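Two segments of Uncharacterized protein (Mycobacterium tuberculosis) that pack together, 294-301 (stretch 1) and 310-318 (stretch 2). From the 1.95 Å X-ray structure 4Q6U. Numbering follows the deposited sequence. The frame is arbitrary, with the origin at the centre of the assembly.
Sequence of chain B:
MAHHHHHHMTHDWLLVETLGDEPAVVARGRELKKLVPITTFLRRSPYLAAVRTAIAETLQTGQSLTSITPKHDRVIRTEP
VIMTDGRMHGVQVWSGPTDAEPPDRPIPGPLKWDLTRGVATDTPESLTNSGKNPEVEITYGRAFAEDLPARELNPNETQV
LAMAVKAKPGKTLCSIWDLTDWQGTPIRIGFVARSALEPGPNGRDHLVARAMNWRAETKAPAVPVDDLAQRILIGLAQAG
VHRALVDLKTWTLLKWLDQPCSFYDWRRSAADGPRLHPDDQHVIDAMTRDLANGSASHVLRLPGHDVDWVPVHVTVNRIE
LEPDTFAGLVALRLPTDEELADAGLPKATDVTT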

ATOM      1  N   GLY B 294       0.263  15.695  16.872  1.00 71.78           N
ATOM      2  CA  GLY B 294      -0.573  16.050  18.006  1.00 71.37           C
ATOM      3  C   GLY B 294      -2.034  16.208  17.631  1.00 67.04           C
ATOM      4  O   GLY B 294      -2.392  17.083  16.840  1.00 73.69           O
ATOM      5  N   SER B 295      -2.889  15.364  18.197  1.00 52.44           N
ATOM      6  CA  SER B 295      -4.315  15.468  17.927  1.00 57.50           C
ATOM      7  C   SER B 295      -4.937  16.617  18.705  1.00 58.42           C
ATOM      8  O   SER B 295      -4.358  17.116  19.678  1.00 50.18           O
ATOM      9  CB  SER B 295      -5.038  14.159  18.260  1.00 55.74           C
ATOM     10  OG  SER B 295      -4.937  13.850  19.634  1.00 58.78           O
ATOM     11  N   ALA B 296      -6.114  17.038  18.252  1.00 59.43           N
ATOM     12  CA  ALA B 296      -6.917  18.042  18.944  1.00 61.22           C
ATOM     13  C   ALA B 296      -8.343  17.533  19.085  1.00 58.50           C
ATOM     14  O   ALA B 296      -8.897  16.941  18.155  1.00 44.77           O
ATOM     15  CB  ALA B 296      -6.898  19.367  18.193  1.00 61.00           C
ATOM     16  N   SER B 297      -8.941  17.768  20.246  1.00 58.52           N
ATOM     17  CA  SER B 297     -10.287  17.278  20.493  1.00 60.40           C
ATOM     18  C   SER B 297     -11.212  18.390  20.978  1.00 54.39           C
ATOM     19  O   SER B 297     -10.814  19.258  21.759  1.00 52.23           O
ATOM     20  CB  SER B 297     -10.252  16.137  21.507  1.00 67.65           C
ATOM     21  OG  SER B 297     -11.460  15.401  21.473  1.00 78.82           O
ATOM     22  N   HIS B 298     -12.451  18.354  20.503  1.00 49.57           N
ATOM     23  CA  HIS B 298     -13.445  19.370  20.852  1.00 61.33           C
ATOM     24  C   HIS B 298     -14.854  18.902  20.493  1.00 60.23           C
ATOM     25  O   HIS B 298     -15.026  17.994  19.681  1.00 54.06           O
ATOM     26  CB  HIS B 298     -13.133  20.692  20.144  1.00 62.99           C
ATOM     27  N   VAL B 299     -15.860  19.517  21.109  1.00 58.52           N
ATOM     28  CA  VAL B 299     -17.247  19.218  20.766  1.00 55.56           C
ATOM     29  C   VAL B 299     -17.784  20.277  19.810  1.00 54.07           C
ATOM     30  O   VAL B 299     -17.807  21.457  20.140  1.00 55.14           O
ATOM     31  CB  VAL B 299     -18.146  19.156  22.021  1.00 62.13           C
ATOM     32  CG1 VAL B 299     -19.622  19.199  21.628  1.00 51.27           C
ATOM     33  CG2 VAL B 299     -17.840  17.913  22.834  1.00 58.38           C
ATOM     34  N   LEU B 300     -18.217  19.859  18.623  1.00 47.00           N
ATOM     35  CA  LEU B 300     -18.694  20.809  17.626  1.00 45.85           C
ATOM     36  C   LEU B 300     -20.174  20.599  17.337  1.00 47.72           C
ATOM     37  O   LEU B 300     -20.662  19.473  17.329  1.00 45.25           O
ATOM     38  CB  LEU B 300     -17.888  20.683  16.327  1.00 47.36           C
ATOM     39  CG  LEU B 300     -16.362  20.792  16.430  1.00 49.53           C
ATOM     40  CD1 LEU B 300     -15.738  20.549  15.070  1.00 44.90           C
ATOM     41  CD2 LEU B 300     -15.953  22.156  16.967  1.00 53.47           C
ATOM     42  N   ARG B 301     -20.892  21.685  17.088  1.00 47.56           N
ATOM     43  CA  ARG B 301     -22.281  21.553  16.694  1.00 47.96           C
ATOM     44  C   ARG B 301     -22.355  21.433  15.174  1.00 48.05           C
ATOM     45  O   ARG B 301     -21.950  22.337  14.446  1.00 49.28           O
ATOM     46  CB  ARG B 301     -23.106  22.728  17.216  1.00 50.95           C
ATOM     47  CG  ARG B 301     -23.359  22.649  18.721  1.00 53.46           C
ATOM     48  CD  ARG B 301     -23.835  23.986  19.285  1.00 58.00           C
ATOM     49  NE  ARG B 301     -22.747  24.957  19.313  1.00 59.46           N
ATOM     50  CZ  ARG B 301     -22.868  26.206  19.749  1.00 66.14           C
ATOM     51  NH1 ARG B 301     -24.036  26.651  20.200  1.00 72.21           N
ATOM     52  NH2 ARG B 301     -21.817  27.013  19.734  1.00 67.39           N
ATOM     53  N   VAL B 310     -26.641  19.568  16.214  1.00 49.57           N
ATOM     54  CA  VAL B 310     -26.393  18.363  16.992  1.00 51.87           C
ATOM     55  C   VAL B 310     -24.950  18.375  17.482  1.00 48.36           C
ATOM     56  O   VAL B 310     -24.030  18.484  16.677  1.00 49.32           O
ATOM     57  CB  VAL B 310     -26.662  17.086  16.153  1.00 59.21           C
ATOM     58  CG1 VAL B 310     -26.109  15.859  16.842  1.00 56.45           C
ATOM     59  CG2 VAL B 310     -28.159  16.933  15.900  1.00 59.64           C
ATOM     60  N   PRO B 311     -24.749  18.295  18.807  1.00 50.24           N
ATOM     61  CA  PRO B 311     -23.387  18.243  19.353  1.00 49.67           C
ATOM     62  C   PRO B 311     -22.699  16.926  19.027  1.00 47.21           C
ATOM     63  O   PRO B 311     -23.268  15.866  19.252  1.00 47.62           O
ATOM     64  CB  PRO B 311     -23.600  18.397  20.868  1.00 52.67           C
ATOM     65  CG  PRO B 311     -25.021  17.990  21.100  1.00 66.08           C
ATOM     66  CD  PRO B 311     -25.770  18.399  19.865  1.00 53.35           C
ATOM     67  N   VAL B 312     -21.494  17.002  18.480  1.00 45.30           N
ATOM     68  CA  VAL B 312     -20.741  15.806  18.099  1.00 43.03           C
ATOM     69  C   VAL B 312     -19.332  15.941  18.624  1.00 47.15           C
ATOM     70  O   VAL B 312     -18.704  16.986  18.444  1.00 46.09           O
ATOM     71  CB  VAL B 312     -20.677  15.596  16.570  1.00 40.38           C
ATOM     72  CG1 VAL B 312     -19.695  14.444  16.213  1.00 38.21           C
ATOM     73  CG2 VAL B 312     -22.072  15.355  15.982  1.00 40.38           C
ATOM     74  N   HIS B 313     -18.832  14.893  19.271  1.00 43.78           N
ATOM     75  CA  HIS B 313     -17.469  14.918  19.777  1.00 42.97           C
ATOM     76  C   HIS B 313     -16.501  14.558  18.652  1.00 40.95           C
ATOM     77  O   HIS B 313     -16.599  13.491  18.036  1.00 38.67           O
ATOM     78  CB  HIS B 313     -17.299  13.966  20.958  1.00 44.20           C
ATOM     79  CG  HIS B 313     -15.928  14.008  21.561  1.00 47.31           C
ATOM     80  ND1 HIS B 313     -14.862  13.313  21.030  1.00 42.86           N
ATOM     81  CD2 HIS B 313     -15.450  14.675  22.636  1.00 46.84           C
ATOM     82  CE1 HIS B 313     -13.786  13.544  21.763  1.00 43.98           C
ATOM     83  NE2 HIS B 313     -14.114  14.368  22.741  1.00 49.47           N
ATOM     84  N   VAL B 314     -15.559  15.461  18.404  1.00 40.46           N
ATOM     85  CA  VAL B 314     -14.657  15.371  17.268  1.00 45.26           C
ATOM     86  C   VAL B 314     -13.204  15.279  17.725  1.00 50.65           C
ATOM     87  O   VAL B 314     -12.762  16.077  18.552  1.00 53.51           O
ATOM     88  CB  VAL B 314     -14.830  16.590  16.357  1.00 47.82           C
ATOM     89  CG1 VAL B 314     -13.785  16.606  15.288  1.00 46.46           C
ATOM     90  CG2 VAL B 314     -16.232  16.606  15.750  1.00 42.65           C
ATOM     91  N   THR B 315     -12.471  14.301  17.196  1.00 39.86           N
ATOM     92  CA  THR B 315     -11.039  14.160  17.471  1.00 48.19           C
ATOM     93  C   THR B 315     -10.268  14.185  16.146  1.00 47.67           C
ATOM     94  O   THR B 315     -10.571  13.424  15.225  1.00 43.47           O
ATOM     95  CB  THR B 315     -10.740  12.875  18.254  1.00 47.33           C
ATOM     96  OG1 THR B 315     -11.394  12.936  19.526  1.00 48.91           O
ATOM     97  CG2 THR B 315      -9.232  12.694  18.464  1.00 52.46           C
ATOM     98  N   VAL B 316      -9.285  15.076  16.048  1.00 41.28           N
ATOM     99  CA  VAL B 316      -8.695  15.428  14.760  1.00 34.93           C
ATOM    100  C   VAL B 316      -7.190  15.242  14.725  1.00 42.57           C
ATOM    101  O   VAL B 316      -6.484  15.715  15.616  1.00 43.33           O
ATOM    102  CB  VAL B 316      -8.995  16.894  14.393  1.00 43.82           C
ATOM    103  CG1 VAL B 316      -8.769  17.129  12.912  1.00 47.25           C
ATOM    104  CG2 VAL B 316     -10.410  17.243  14.755  1.00 53.58           C
ATOM    105  N   ASN B 317      -6.710  14.545  13.696  1.00 40.43           N
ATOM    106  CA  ASN B 317      -5.277  14.417  13.441  1.00 41.49           C
ATOM    107  C   ASN B 317      -4.963  14.941  12.049  1.00 40.46           C
ATOM    108  O   ASN B 317      -5.795  14.861  11.159  1.00 38.24           O
ATOM    109  CB  ASN B 317      -4.816  12.960  13.575  1.00 36.00           C
ATOM    110  CG  ASN B 317      -4.801  12.475  15.019  1.00 38.49           C
ATOM    111  OD1 ASN B 317      -3.767  12.494  15.682  1.00 41.90           O
ATOM    112  ND2 ASN B 317      -5.953  12.035  15.509  1.00 41.58           N
ATOM    113  N   ARG B 318      -3.767  15.488  11.864  1.00 38.66           N
ATOM    114  CA  ARG B 318      -3.356  15.939  10.541  1.00 38.86           C
ATOM    115  C   ARG B 318      -2.681  14.802   9.781  1.00 37.44           C
ATOM    116  O   ARG B 318      -1.743  14.201  10.286  1.00 33.07           O
ATOM    117  CB  ARG B 318      -2.407  17.126  10.647  1.00 45.39           C
ATOM    118  CG  ARG B 318      -2.038  17.732   9.312  1.00 50.66           C
ATOM    119  CD  ARG B 318      -1.197  18.991   9.483  1.00 58.23           C
ATOM    120  NE  ARG B 318       0.181  18.684   9.857  1.00 63.03           N
ATOM    121  CZ  ARG B 318       1.087  19.603  10.176  1.00 69.13           C
ATOM    122  NH1 ARG B 318       0.759  20.889  10.173  1.00 73.07           N
ATOM    123  NH2 ARG B 318       2.320  19.239  10.498  1.00 69.56           N
TER

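The most distinctive point of this contact is the polar cluster around the hydroxyl of Ser297, set into an otherwise regular pair of antiparallel strands. Ser297 OG lies 3.1 Å from Thr315 OG1, a hydrogen bond between two hydroxyls in which either could be the donor, and it also comes within 3.0 Å of CE1 and 3.1 Å of NE2 of His313. Whether Ser297 OG and His313 NE2 form a hydrogen bond is left open by the geometry. The t rotamer of Ser297 and the m rotamer of Thr315 bring the two hydroxyls together across a non-hydrogen-bonded pair, where the CA atoms are only 4.4 Å apart and short side chains can reach one another.

The backbone provides the regular framework. Residues 296-301 and 310-318 run in opposite directions, with 154° between their N-to-C directions, and the register places Ala296 beside Val316, His298 beside Val314 and Leu300 beside Val312. Each of these pairs closes a ring of two hydrogen bonds. Ala296 N donates to Val316 O at 3.0 Å and Val316 N returns to Ala296 O at 2.8 Å; His298 N to Val314 O is 3.0 Å and Val314 N to His298 O 2.9 Å; Leu300 N to Val312 O and Val312 N to Leu300 O are both 2.9 Å. With N-H...O angles between 153° and 166°, all six are close to straight. Between these rings, and just beyond the last of them at Arg301, the alpha hydrogens turn inward toward carbonyl oxygens, as is usual in antiparallel sheets: Ser297 CA is 3.4 Å from Val314 O, Val299 CA is 3.5 Å from Val312 O, and Arg301 CA is 3.5 Å from Val310 O. At the other end, Ser295 CA approaches Val316 O to 3.2 Å, carrying the close contact one residue beyond the strand.

Alternation along the strands sorts the side chains onto two faces. Ser297, Val299, Arg301, Pro311, His313 and Thr315 share one. Here Val299 bridges its neighbours: its CG1 packs against Pro311 CB at 4.1 Å, an apolar contact, while its CG2 lies 4.0 Å from His313 CD2, obliquely to the ring. Arg301 starts out on this face, but its end leads away, and its guanidinium group is hydrogen-bonded elsewhere in the structure.

Ala296, His298, Leu300, Val312, Val314 and Val316 occupy the other face, which is largely aliphatic. Leu300 CD1 meets Val314 CG2 at 4.0 Å, a diagonal contact, since the direct partner of Leu300 in the register is Val312. Both residues are buried, so the contact joins hydrophobic surface away from solvent. The imidazole of His298 is not modelled, and its CB is the last atom defined on that side chain.

Near the start of stretch 1, Asn317 extends its amide toward Ser295, bringing OD1 to 3.3 Å from Ser295 CB. In all, the two stretches bury 618 Å² between them, counting both sides.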